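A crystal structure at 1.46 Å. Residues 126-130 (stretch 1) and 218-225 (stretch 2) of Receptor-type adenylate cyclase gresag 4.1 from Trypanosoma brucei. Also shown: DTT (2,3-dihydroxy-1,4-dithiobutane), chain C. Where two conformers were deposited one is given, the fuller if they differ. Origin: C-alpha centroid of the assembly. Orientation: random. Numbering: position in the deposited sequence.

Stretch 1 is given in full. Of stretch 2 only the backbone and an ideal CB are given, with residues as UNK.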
# COMPACT_ATOMS: atom_id res chain seq x y z
N SER A 126 -29.08 7.62 0.75
CA SER A 126 -29.36 7.15 2.11
C SER A 126 -28.82 5.76 2.42
O SER A 126 -28.59 5.47 3.59
CB SER A 126 -30.87 7.20 2.37
OG SER A 126 -31.59 6.34 1.51
N ARG A 127 -28.55 4.93 1.41
CA ARG A 127 -28.01 3.60 1.72
C ARG A 127 -26.56 3.69 1.97
O ARG A 127 -25.97 2.73 2.47
CB ARG A 127 -28.15 2.65 0.50
CG ARG A 127 -29.55 2.25 0.21
CD ARG A 127 -29.53 1.50 -1.20
NE ARG A 127 -30.85 1.58 -1.77
CZ ARG A 127 -31.18 2.00 -2.99
NH1 ARG A 127 -30.29 2.40 -3.91
NH2 ARG A 127 -32.46 2.09 -3.23
N LEU A 128 -25.95 4.88 1.66
CA LEU A 128 -24.48 5.00 1.74
C LEU A 128 -24.01 6.07 2.73
O LEU A 128 -22.86 5.93 3.19
CB LEU A 128 -23.90 5.42 0.35
CG LEU A 128 -24.19 4.34 -0.70
CD1 LEU A 128 -23.77 4.89 -2.09
CD2 LEU A 128 -23.38 3.08 -0.41
N TRP A 129 -24.84 7.07 3.02
CA TRP A 129 -24.37 8.24 3.78
C TRP A 129 -25.48 8.74 4.63
O TRP A 129 -26.67 8.75 4.24
CB TRP A 129 -23.94 9.39 2.79
CG TRP A 129 -22.72 9.06 1.93
CD1 TRP A 129 -22.74 8.63 0.63
CD2 TRP A 129 -21.36 9.12 2.34
NE1 TRP A 129 -21.44 8.35 0.25
CE2 TRP A 129 -20.57 8.70 1.28
CE3 TRP A 129 -20.74 9.56 3.52
CZ2 TRP A 129 -19.14 8.74 1.32
CZ3 TRP A 129 -19.34 9.57 3.57
CH2 TRP A 129 -18.57 9.20 2.48
N ASN A 130 -25.10 9.16 5.84
CA ASN A 130 -26.08 9.69 6.80
C ASN A 130 -25.35 10.25 8.02
O ASN A 130 -24.63 9.52 8.72
CB ASN A 130 -26.96 8.50 7.33
CG ASN A 130 -28.02 8.92 8.38
OD1 ASN A 130 -28.60 10.00 8.34
ND2 ASN A 130 -28.23 8.02 9.38
N UNK A 218 -15.88 -0.41 4.27
CA UNK A 218 -16.79 -0.63 5.42
C UNK A 218 -18.22 -0.67 4.85
O UNK A 218 -18.82 -1.73 4.67
CB UNK A 218 -16.64 0.46 6.48
N UNK A 219 -18.78 0.53 4.67
CA UNK A 219 -20.10 0.65 4.01
C UNK A 219 -19.89 0.26 2.55
O UNK A 219 -19.16 0.86 1.73
CB UNK A 219 -20.68 2.06 4.13
N UNK A 220 -20.57 -0.78 2.13
CA UNK A 220 -20.37 -1.21 0.75
C UNK A 220 -20.76 -0.15 -0.37
O UNK A 220 -21.76 0.51 -0.23
CB UNK A 220 -21.19 -2.49 0.54
N UNK A 221 -19.93 0.01 -1.40
CA UNK A 221 -20.09 0.94 -2.53
C UNK A 221 -19.86 2.45 -2.22
O UNK A 221 -20.13 3.30 -3.04
CB UNK A 221 -21.50 0.77 -3.09
N UNK A 222 -19.41 2.73 -1.01
CA UNK A 222 -19.09 4.08 -0.72
C UNK A 222 -17.77 4.42 -1.41
O UNK A 222 -16.75 3.68 -1.23
CB UNK A 222 -19.02 4.31 0.79
N UNK A 223 -17.74 5.53 -2.15
CA UNK A 223 -16.56 6.04 -2.84
C UNK A 223 -16.19 7.44 -2.39
O UNK A 223 -17.02 8.16 -1.75
CB UNK A 223 -16.79 6.03 -4.35
N UNK A 224 -14.94 7.84 -2.67
CA UNK A 224 -14.40 9.05 -2.14
C UNK A 224 -13.61 9.82 -3.17
O UNK A 224 -13.15 9.31 -4.18
CB UNK A 224 -13.52 8.74 -0.92
N UNK A 225 -13.44 11.07 -2.85
CA UNK A 225 -12.56 11.94 -3.61
C UNK A 225 -11.10 11.57 -3.30
O UNK A 225 -10.81 10.74 -2.46
CB UNK A 225 -12.84 13.41 -3.29
S1 DTT C . -18.67 8.38 9.02
C1 DTT C . -20.06 7.56 9.75
C2 DTT C . -20.69 7.28 8.47
O2 DTT C . -22.16 8.78 9.14
C3 DTT C . -21.55 8.32 8.01
O3 DTT C . -20.87 6.23 8.33
C4 DTT C . -22.56 8.02 7.08
S4 DTT C . -22.35 9.59 6.40

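Position 218 lies beyond the reach of stretch 1: its ideal CB has no neighbour there within 5.5 Å, so this contact sets no rule for it. The residue is Thr218.

Position 219 is different. Its CA-to-CB bond points toward stretch 1, and the ideal CB stands 4.5 Å from Leu128 O, with the leucine's CD2 methyl also nearby. The space suits a compact aliphatic side chain; valine or isoleucine would fit, and threonine might. Val219 is deposited, with chi1 in t. Its CG1 lies 3.8 Å from Leu128 O and 4.1 Å from Leu128 CD2, packing beside the carbonyl without competing for its hydrogen bonds.

At position 220 the phi of -62° and psi of 137° are those of the second residue of a type II turn running from 219 to 222. CB points sideways and finds nothing of stretch 1 close by, so the backbone is the stronger guide, and proline suits it well. Pro220 is found. Its contribution across the contact comes from the main chain, where Pro220 O sits only 3.0 Å from Leu128 CD2, a tight approach of a methyl to a carbonyl.

Position 221 has a positive phi, 72/8, the third place of the turn. Glycine is the usual choice, with asparagine a good second, or another residue that tolerates such a phi. CB points sideways and its ideal position brushes Leu128 CD2 at 4.0 Å, but a side chain can turn aside from that methyl. The answer is Ser221, a non-glycine residue in this left-handed conformation, whose CB rests 4.1 Å from Leu128 CD2, with OG turned away from it.

Position 222 closes the turn, its N giving a weak hydrogen bond of 3.3 Å to Val219 O. CB points sideways, 4.5 Å from Trp129 CZ2, and stretch 1 offers two things farther along: the broad face of the indole and the acceptor Leu128 O. The DTT, probably from the crystallisation liquor, adds a hydroxyl, O3, beyond. A long side chain with a flat, donor-rich end is wanted; lysine could reach out over the ring, but arginine can stack and donate at once. Arg222 does both. Its guanidinium lies flat on Trp129, centres 4.2 Å apart and planes at 17°, while CD covers the six-membered ring in a CH-pi contact. From the guanidinium edge, NE (3.0 Å) and NH2 (2.9 Å) both donate to Leu128 O, and NH2 also donates to DTT O3 at 2.8 Å. Stacking leaves the in-plane N-H groups free for these bonds.

At position 223 CB points away, so stretch 1 places little demand on the side chain, and many kinds would serve. Asn223 meets stretch 1 through its backbone: its N donates to a water at 3.0 Å, which also accepts from Trp129 NE1 at 3.1 Å.

The ideal CB of 224 has no close neighbour in stretch 1, but a long apolar or aromatic side chain could reach the outer end of the indole. Phe224 does so, CE1 lying 3.7 Å from Trp129 CH2.

Position 225 is out of reach and unconstrained here; it is Ala225.

Stretch 2, residues 218-225: TVPSRNFA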
# COMPACT_ATOMS: atom_id res chain seq x y z
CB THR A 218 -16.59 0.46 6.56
OG1 THR A 218 -16.89 1.78 6.09
CG2 THR A 218 -15.12 0.49 7.00
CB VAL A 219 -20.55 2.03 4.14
CG1 VAL A 219 -21.85 2.23 3.35
CG2 VAL A 219 -20.77 2.30 5.58
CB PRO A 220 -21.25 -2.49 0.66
CG PRO A 220 -21.55 -2.85 2.12
CD PRO A 220 -21.61 -1.56 2.85
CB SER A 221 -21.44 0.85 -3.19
OG SER A 221 -21.68 -0.54 -3.39
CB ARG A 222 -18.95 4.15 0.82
CG ARG A 222 -18.78 5.52 1.34
CD ARG A 222 -18.65 5.50 2.90
NE ARG A 222 -19.94 5.64 3.61
CZ ARG A 222 -19.99 5.73 4.92
NH1 ARG A 222 -18.89 5.69 5.66
NH2 ARG A 222 -21.18 5.98 5.53
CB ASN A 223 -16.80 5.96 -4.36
CG ASN A 223 -16.81 4.52 -4.81
OD1 ASN A 223 -15.87 3.74 -4.49
ND2 ASN A 223 -17.88 4.11 -5.44
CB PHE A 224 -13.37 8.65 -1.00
CG PHE A 224 -13.93 7.76 0.03
CD1 PHE A 224 -14.71 8.29 1.06
CD2 PHE A 224 -13.80 6.37 -0.07
CE1 PHE A 224 -15.35 7.45 1.98
CE2 PHE A 224 -14.42 5.57 0.84
CZ PHE A 224 -15.20 6.11 1.87
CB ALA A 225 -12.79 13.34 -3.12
O HOH W 1 -19.75 7.78 -2.24
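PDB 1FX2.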